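PDB 2YIK: endoglucanase from Clostridium thermocellum, which probably hydrolyses internal beta-1,4-glucosidic links of cellulose, as a family 9 glycoside hydrolase. Local coordinates for residues Gly187-Asp190 / His191-Gly195; Leu226-Asn229 / Tyr230-Lys234; Ala241-Ser244 / Leu245-Lys249. One frame throughout, in Å; residues are numbered along the deposited sequence.

Contact 1 of 3, residues Gly187-Asp190 / His191-Gly195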
loop_
_atom_site.group_PDB
_atom_site.type_symbol
_atom_site.label_atom_id
_atom_site.label_comp_id
_atom_site.label_asym_id
_atom_site.label_seq_id
_atom_site.Cartn_x
_atom_site.Cartn_y
_atom_site.Cartn_z
ATOM N N GLY A 187 18.471 -3.060 2.767
ATOM C CA GLY A 187 18.645 -1.805 3.476
ATOM C C GLY A 187 20.080 -1.598 3.941
ATOM O O GLY A 187 20.610 -0.490 3.888
ATOM N N ASP A 188 20.717 -2.675 4.382
ATOM C CA ASP A 188 22.090 -2.601 4.868
ATOM C C ASP A 188 23.061 -2.091 3.822
ATOM O O ASP A 188 24.068 -1.460 4.152
ATOM C CB ASP A 188 22.558 -3.972 5.353
ATOM C CG ASP A 188 21.837 -4.423 6.600
ATOM O OD1 ASP A 188 20.985 -3.661 7.115
ATOM O OD2 ASP A 188 22.135 -5.543 7.065
ATOM N N ILE A 189 22.768 -2.373 2.559
ATOM C CA ILE A 189 23.630 -1.942 1.469
ATOM C C ILE A 189 23.143 -0.638 0.856
ATOM O O ILE A 189 23.905 0.327 0.740
ATOM C CB ILE A 189 23.717 -3.038 0.371
ATOM C CG1 ILE A 189 24.468 -4.249 0.933
ATOM C CG2 ILE A 189 24.432 -2.502 -0.874
ATOM C CD1 ILE A 189 24.441 -5.482 0.042
ATOM N N ASP A 190 21.866 -0.606 0.487
ATOM C CA ASP A 190 21.260 0.565 -0.140
ATOM C C ASP A 190 21.367 1.866 0.660
ATOM O O ASP A 190 21.633 2.929 0.095
ATOM C CB ASP A 190 19.789 0.269 -0.459
ATOM C CG ASP A 190 19.097 1.417 -1.182
ATOM O OD1 ASP A 190 19.317 1.578 -2.406
ATOM O OD2 ASP A 190 18.337 2.159 -0.524
ATOM N N HIS A 191 21.167 1.794 1.971
ATOM C CA HIS A 191 21.231 3.000 2.789
ATOM C C HIS A 191 22.617 3.618 2.942
ATOM O O HIS A 191 22.737 4.744 3.425
ATOM C CB HIS A 191 20.627 2.736 4.170
ATOM C CG HIS A 191 19.174 2.381 4.127
ATOM N ND1 HIS A 191 18.458 2.348 2.949
ATOM C CD2 HIS A 191 18.304 2.048 5.110
ATOM C CE1 HIS A 191 17.206 2.009 3.211
ATOM N NE2 HIS A 191 17.086 1.824 4.513
ATOM N N ALA A 192 23.658 2.903 2.522
ATOM C CA ALA A 192 25.020 3.432 2.620
ATOM C C ALA A 192 25.329 4.394 1.475
ATOM O O ALA A 192 26.416 4.976 1.427
ATOM C CB ALA A 192 26.037 2.286 2.623
ATOM N N PHE A 193 24.375 4.560 0.559
ATOM C CA PHE A 193 24.559 5.453 -0.586
ATOM C C PHE A 193 23.445 6.474 -0.665
ATOM O O PHE A 193 22.358 6.257 -0.135
ATOM C CB PHE A 193 24.577 4.671 -1.904
ATOM C CG PHE A 193 25.539 3.520 -1.915
ATOM C CD1 PHE A 193 25.195 2.308 -1.330
ATOM C CD2 PHE A 193 26.795 3.652 -2.500
ATOM C CE1 PHE A 193 26.087 1.233 -1.326
ATOM C CE2 PHE A 193 27.698 2.586 -2.503
ATOM C CZ PHE A 193 27.342 1.372 -1.912
ATOM N N TRP A 194 23.734 7.590 -1.326
ATOM C CA TRP A 194 22.768 8.659 -1.515
ATOM C C TRP A 194 23.033 9.317 -2.860
ATOM O O TRP A 194 23.963 10.109 -3.001
ATOM C CB TRP A 194 22.871 9.712 -0.404
ATOM C CG TRP A 194 21.756 10.721 -0.463
ATOM C CD1 TRP A 194 21.633 11.766 -1.337
ATOM C CD2 TRP A 194 20.564 10.721 0.330
ATOM N NE1 TRP A 194 20.438 12.412 -1.139
ATOM C CE2 TRP A 194 19.762 11.793 -0.122
ATOM C CE3 TRP A 194 20.095 9.917 1.381
ATOM C CZ2 TRP A 194 18.511 12.078 0.438
ATOM C CZ3 TRP A 194 18.852 10.202 1.938
ATOM C CH2 TRP A 194 18.076 11.275 1.464
ATOM N N GLY A 195 22.212 8.975 -3.848
ATOM C CA GLY A 195 22.361 9.545 -5.173
ATOM C C GLY A 195 21.134 9.227 -5.999
ATOM O O GLY A 195 20.207 8.576 -5.508
#
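His191 N donates to Gly187 O over 3.0 Å, an i to i+4 bond that closes the short helix 187-190. The next two amides reach back one residue less. Ala192 N bonds to Ile189 O at 3.1 Å, and Phe193 N to Asp190 O at 3.2 Å; both donors stand above the carbonyl plane, by 53° and 50°, so neither uses a lone-pair direction. The second of these bonds closes a type I beta turn from Asp190 to Phe193. Ile189 O also meets the rim of the Phe193 ring, 3.1 Å from CE1, while Ile189 CG2 lies beside that same ring carbon.

The His191 ring is laid over Gly187, whose CA sits 4.0 Å from the ring centroid and nearly on the ring normal, a CH-pi contact. CG lies beside the backbone N (chi1 -63°), which turns the ring back over the helix. At the ring edge, His191 ND1 makes a weak bond of 3.5 Å to Asp190 OD2. That oxygen is also bonded by the main-chain N of His120, and Tyr272 OH takes up Asp188 OD1. Beyond the turn, Phe193 O accepts from Arg453 NE and Trp194 meets the ring of His451, the predicted catalytic histidine, edge-to-face. The arrangement is a helix end unwinding through a type I turn, here beside the predicted active site of a family 9 catalytic domain.

Contact 2 of 3, residues Leu226-Asn229 / Tyr230-Lys234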
loop_
_atom_site.group_PDB
_atom_site.type_symbol
_atom_site.label_atom_id
_atom_site.label_comp_id
_atom_site.label_asym_id
_atom_site.label_seq_id
_atom_site.Cartn_x
_atom_site.Cartn_y
_atom_site.Cartn_z
ATOM N N LEU A 226 -3.570 -8.243 -5.989
ATOM C CA LEU A 226 -3.947 -8.783 -7.287
ATOM C C LEU A 226 -5.451 -9.021 -7.388
ATOM O O LEU A 226 -6.033 -8.839 -8.455
ATOM C CB LEU A 226 -3.171 -10.075 -7.560
ATOM C CG LEU A 226 -1.699 -9.798 -7.866
ATOM C CD1 LEU A 226 -0.863 -11.055 -7.710
ATOM C CD2 LEU A 226 -1.595 -9.236 -9.276
ATOM N N ALA A 227 -6.079 -9.423 -6.285
ATOM C CA ALA A 227 -7.521 -9.638 -6.276
ATOM C C ALA A 227 -8.200 -8.277 -6.448
ATOM O O ALA A 227 -9.208 -8.158 -7.137
ATOM C CB ALA A 227 -7.959 -10.290 -4.973
ATOM N N ILE A 228 -7.637 -7.253 -5.816
ATOM C CA ILE A 228 -8.163 -5.897 -5.930
ATOM C C ILE A 228 -7.975 -5.411 -7.373
ATOM O O ILE A 228 -8.832 -4.708 -7.911
ATOM C CB ILE A 228 -7.433 -4.941 -4.951
ATOM C CG1 ILE A 228 -7.816 -5.309 -3.512
ATOM C CG2 ILE A 228 -7.779 -3.476 -5.260
ATOM C CD1 ILE A 228 -6.983 -4.642 -2.460
ATOM N N ASN A 229 -6.859 -5.799 -7.992
ATOM C CA ASN A 229 -6.561 -5.405 -9.367
ATOM C C ASN A 229 -7.653 -5.976 -10.272
ATOM O O ASN A 229 -8.117 -5.314 -11.204
ATOM C CB ASN A 229 -5.189 -5.936 -9.798
ATOM C CG ASN A 229 -4.512 -5.044 -10.827
ATOM O OD1 ASN A 229 -3.832 -5.528 -11.739
ATOM N ND2 ASN A 229 -4.679 -3.738 -10.678
ATOM N N TYR A 230 -8.058 -7.213 -9.995
ATOM C CA TYR A 230 -9.116 -7.836 -10.768
ATOM C C TYR A 230 -10.376 -6.990 -10.608
ATOM O O TYR A 230 -11.022 -6.628 -11.596
ATOM C CB TYR A 230 -9.394 -9.259 -10.275
ATOM C CG TYR A 230 -10.752 -9.773 -10.695
ATOM C CD1 TYR A 230 -10.966 -10.307 -11.966
ATOM C CD2 TYR A 230 -11.844 -9.668 -9.836
ATOM C CE1 TYR A 230 -12.245 -10.728 -12.370
ATOM C CE2 TYR A 230 -13.118 -10.077 -10.227
ATOM C CZ TYR A 230 -13.309 -10.606 -11.489
ATOM O OH TYR A 230 -14.569 -11.025 -11.845
ATOM N N MET A 231 -10.720 -6.669 -9.362
ATOM C CA MET A 231 -11.913 -5.875 -9.079
ATOM C C MET A 231 -11.902 -4.538 -9.812
ATOM O O MET A 231 -12.941 -4.065 -10.268
ATOM C CB MET A 231 -12.058 -5.615 -7.572
ATOM C CG MET A 231 -12.391 -6.831 -6.715
ATOM S SD MET A 231 -13.877 -7.733 -7.208
ATOM C CE MET A 231 -15.180 -6.607 -6.741
ATOM N N ASN A 232 -10.723 -3.936 -9.928
ATOM C CA ASN A 232 -10.574 -2.643 -10.590
ATOM C C ASN A 232 -10.580 -2.704 -12.119
ATOM O O ASN A 232 -10.938 -1.726 -12.774
ATOM C CB ASN A 232 -9.278 -1.963 -10.113
ATOM C CG ASN A 232 -9.402 -1.365 -8.716
ATOM O OD1 ASN A 232 -8.419 -1.267 -7.985
ATOM N ND2 ASN A 232 -10.607 -0.945 -8.350
ATOM N N PHE A 233 -10.203 -3.846 -12.689
ATOM C CA PHE A 233 -10.143 -3.972 -14.144
ATOM C C PHE A 233 -11.109 -4.944 -14.816
ATOM O O PHE A 233 -11.144 -5.019 -16.045
ATOM C CB PHE A 233 -8.723 -4.347 -14.564
ATOM C CG PHE A 233 -7.728 -3.240 -14.390
ATOM C CD1 PHE A 233 -7.643 -2.209 -15.321
ATOM C CD2 PHE A 233 -6.894 -3.210 -13.276
ATOM C CE1 PHE A 233 -6.735 -1.155 -15.146
ATOM C CE2 PHE A 233 -5.986 -2.166 -13.088
ATOM C CZ PHE A 233 -5.904 -1.136 -14.023
ATOM N N LYS A 234 -11.899 -5.673 -14.037
ATOM C CA LYS A 234 -12.811 -6.660 -14.613
ATOM C C LYS A 234 -13.791 -6.190 -15.681
ATOM O O LYS A 234 -14.236 -6.993 -16.502
ATOM C CB LYS A 234 -13.595 -7.375 -13.512
ATOM C CG LYS A 234 -14.497 -6.483 -12.675
ATOM C CD LYS A 234 -15.129 -7.309 -11.574
ATOM C CE LYS A 234 -15.721 -6.443 -10.479
ATOM N NZ LYS A 234 -17.173 -6.205 -10.674
#
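Asn229 and Phe233 meet one helical turn apart, and the asparagine can be traced atom by atom. Its CB lies 3.1 Å from Tyr230 N, the next amide along the chain. CG, anti to the backbone N (chi1 -150°), comes within 3.9 Å of Phe233 CE2. From there the amide splits its contacts: ND2 is 3.2 Å from Phe233 CE2 and lies in the ring plane, at the edge, whereas OD1 is hydrogen-bonded to Ser244 OG of helix 238-257. Amide and ring planes stand 75° apart, so the amide does not stack on the phenyl group.

Main-chain bonds set this spacing. Phe233 N donates to Asn229 O over 3.0 Å, at a rather bent N-H...O angle of 134°, and Phe233 CD2 also approaches that oxygen. The preceding bond, Asn232 N to Ile228 O at 2.9 Å, is less bent. On another side of the helix, Tyr230 CB rests 3.3 Å from Ala227 O, and Lys234 CB lies 3.7 Å above one face of the tyrosine ring, toward its rim.

Four helices surround this stretch and receive its side chains. Helix 238-257 meets Leu226 and Tyr230, helix 279-293 packs against Ala227 and Met231 through Trp288 and Ala292, helix 151-167 touches Phe233 through Arg159 and Glu155, and helix 124-140 reaches Ile228 through Ser132.

Contact 3 of 3, residues Ala241-Ser244 / Leu245-Lys249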
loop_
_atom_site.group_PDB
_atom_site.type_symbol
_atom_site.label_atom_id
_atom_site.label_comp_id
_atom_site.label_asym_id
_atom_site.label_seq_id
_atom_site.Cartn_x
_atom_site.Cartn_y
_atom_site.Cartn_z
ATOM N N ALA A 241 -7.711 -8.431 -16.096
ATOM C CA ALA A 241 -8.329 -8.685 -14.804
ATOM C C ALA A 241 -8.282 -10.172 -14.491
ATOM O O ALA A 241 -8.004 -10.574 -13.355
ATOM C CB ALA A 241 -9.775 -8.197 -14.809
ATOM N N ALA A 242 -8.556 -10.988 -15.508
ATOM C CA ALA A 242 -8.545 -12.440 -15.349
ATOM C C ALA A 242 -7.153 -12.906 -14.975
ATOM O O ALA A 242 -6.995 -13.798 -14.142
ATOM C CB ALA A 242 -8.989 -13.126 -16.645
ATOM N N LYS A 243 -6.141 -12.314 -15.599
ATOM C CA LYS A 243 -4.768 -12.698 -15.295
ATOM C C LYS A 243 -4.432 -12.367 -13.840
ATOM O O LYS A 243 -3.835 -13.186 -13.134
ATOM C CB LYS A 243 -3.792 -11.996 -16.233
ATOM C CG LYS A 243 -2.348 -12.338 -15.946
ATOM C CD LYS A 243 -1.489 -12.059 -17.164
ATOM C CE LYS A 243 -0.037 -11.824 -16.788
ATOM N NZ LYS A 243 0.406 -10.500 -17.345
ATOM N N SER A 244 -4.828 -11.175 -13.395
ATOM C CA SER A 244 -4.577 -10.743 -12.018
ATOM C C SER A 244 -5.233 -11.714 -11.042
ATOM O O SER A 244 -4.607 -12.159 -10.081
ATOM C CB SER A 244 -5.135 -9.334 -11.781
ATOM O OG SER A 244 -4.536 -8.392 -12.653
ATOM N N LEU A 245 -6.495 -12.045 -11.301
ATOM C CA LEU A 245 -7.229 -12.964 -10.440
ATOM C C LEU A 245 -6.589 -14.348 -10.425
ATOM O O LEU A 245 -6.548 -15.006 -9.387
ATOM C CB LEU A 245 -8.687 -13.070 -10.890
ATOM C CG LEU A 245 -9.598 -13.945 -10.016
ATOM C CD1 LEU A 245 -9.578 -13.465 -8.578
ATOM C CD2 LEU A 245 -11.020 -13.899 -10.561
ATOM N N ASP A 246 -6.090 -14.792 -11.575
ATOM C CA ASP A 246 -5.454 -16.101 -11.652
ATOM C C ASP A 246 -4.208 -16.131 -10.759
ATOM O O ASP A 246 -3.991 -17.086 -10.005
ATOM C CB ASP A 246 -5.076 -16.432 -13.097
ATOM C CG ASP A 246 -4.275 -17.709 -13.207
ATOM O OD1 ASP A 246 -4.730 -18.747 -12.710
ATOM O OD2 ASP A 246 -3.182 -17.684 -13.795
ATOM N N TYR A 247 -3.390 -15.087 -10.841
ATOM C CA TYR A 247 -2.197 -15.009 -10.008
ATOM C C TYR A 247 -2.584 -14.867 -8.528
ATOM O O TYR A 247 -1.955 -15.466 -7.654
ATOM C CB TYR A 247 -1.313 -13.827 -10.434
ATOM C CG TYR A 247 -0.352 -14.136 -11.568
ATOM C CD1 TYR A 247 -0.790 -14.212 -12.893
ATOM C CD2 TYR A 247 1.003 -14.351 -11.310
ATOM C CE1 TYR A 247 0.107 -14.492 -13.938
ATOM C CE2 TYR A 247 1.906 -14.633 -12.337
ATOM C CZ TYR A 247 1.454 -14.701 -13.648
ATOM O OH TYR A 247 2.351 -14.980 -14.657
ATOM N N ALA A 248 -3.623 -14.085 -8.248
ATOM C CA ALA A 248 -4.074 -13.887 -6.870
ATOM C C ALA A 248 -4.465 -15.213 -6.210
ATOM O O ALA A 248 -4.018 -15.521 -5.099
ATOM C CB ALA A 248 -5.259 -12.909 -6.828
ATOM N N LYS A 249 -5.295 -15.994 -6.901
ATOM C CA LYS A 249 -5.746 -17.286 -6.388
ATOM C C LYS A 249 -4.586 -18.258 -6.170
ATOM O O LYS A 249 -4.592 -19.027 -5.213
ATOM C CB LYS A 249 -6.728 -17.938 -7.361
ATOM C CG LYS A 249 -8.061 -17.241 -7.555
ATOM C CD LYS A 249 -8.719 -17.824 -8.805
ATOM C CE LYS A 249 -10.228 -17.695 -8.800
ATOM N NZ LYS A 249 -10.831 -18.389 -10.006
#
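The Tyr247 ring has Lys243 O at its edge, in the ring plane, with CD1 of the ring 3.2 Å from that oxygen. The lysine side chain runs alongside: Lys243 CG approaches Tyr247 CE1 at 3.8 Å and Lys243 CE approaches the same ring carbon at 3.9 Å. This is an i to i+4 pairing on an alpha-helix, helix 238-257 of the helix-rich family 9 catalytic domain.

Lys243 CG, extended opposite its own backbone N (chi1 179°), lies against Tyr247 CE1, and Tyr247 carries its CG beside the backbone N (chi1 -86°). The two side chains lie side by side, pointing the same way. Their residues are joined by Tyr247 N to Lys243 O, with an N-H...O angle of 165°. Leu245 N to Ala241 O and Asp246 N to Ala242 O repeat the same helical bonding, and Asp246 CB lies 3.4 Å from Ala242 O. Leu245 CB touches Ala241 O.

Asp246 and Ser244 find polar partners outside the nine residues. Arg171 serves two neighbours at once, with its NH1 in a salt bridge to Asp246 OD2 and its cation against the Tyr247 ring in a cation-pi interaction. Leu245 leads on to Leu289 and Ala292 of helix 279-293, while Met166 of helix 151-167 meets both Lys243 and Tyr247. At Ser244, OG bonds to Tyr240 O; the backbone oxygen Ser244 O receives Ala248 N at 2.8 Å, and Ala248 CB stands 3.4 Å from that same oxygen.

The three contacts follow one another along the chain, all within the family 9 catalytic domain. Contact 1 stands apart: its centre is about 34 Å from that of contact 2 and about 35 Å from that of contact 3, and contacts 1 and 2 lie on opposite sides of the chain's centre. Contacts 2 and 3 occupy consecutive helices, 216-233 and 238-257, with centres about 8 Å apart. They touch directly, with Tyr230 CD1 3.3 Å from Ala241 O and Leu226 O 3.5 Å from Ser244 CB. These two helices thus pack together as successive elements of the helical domain, far from the turn beside the predicted active site.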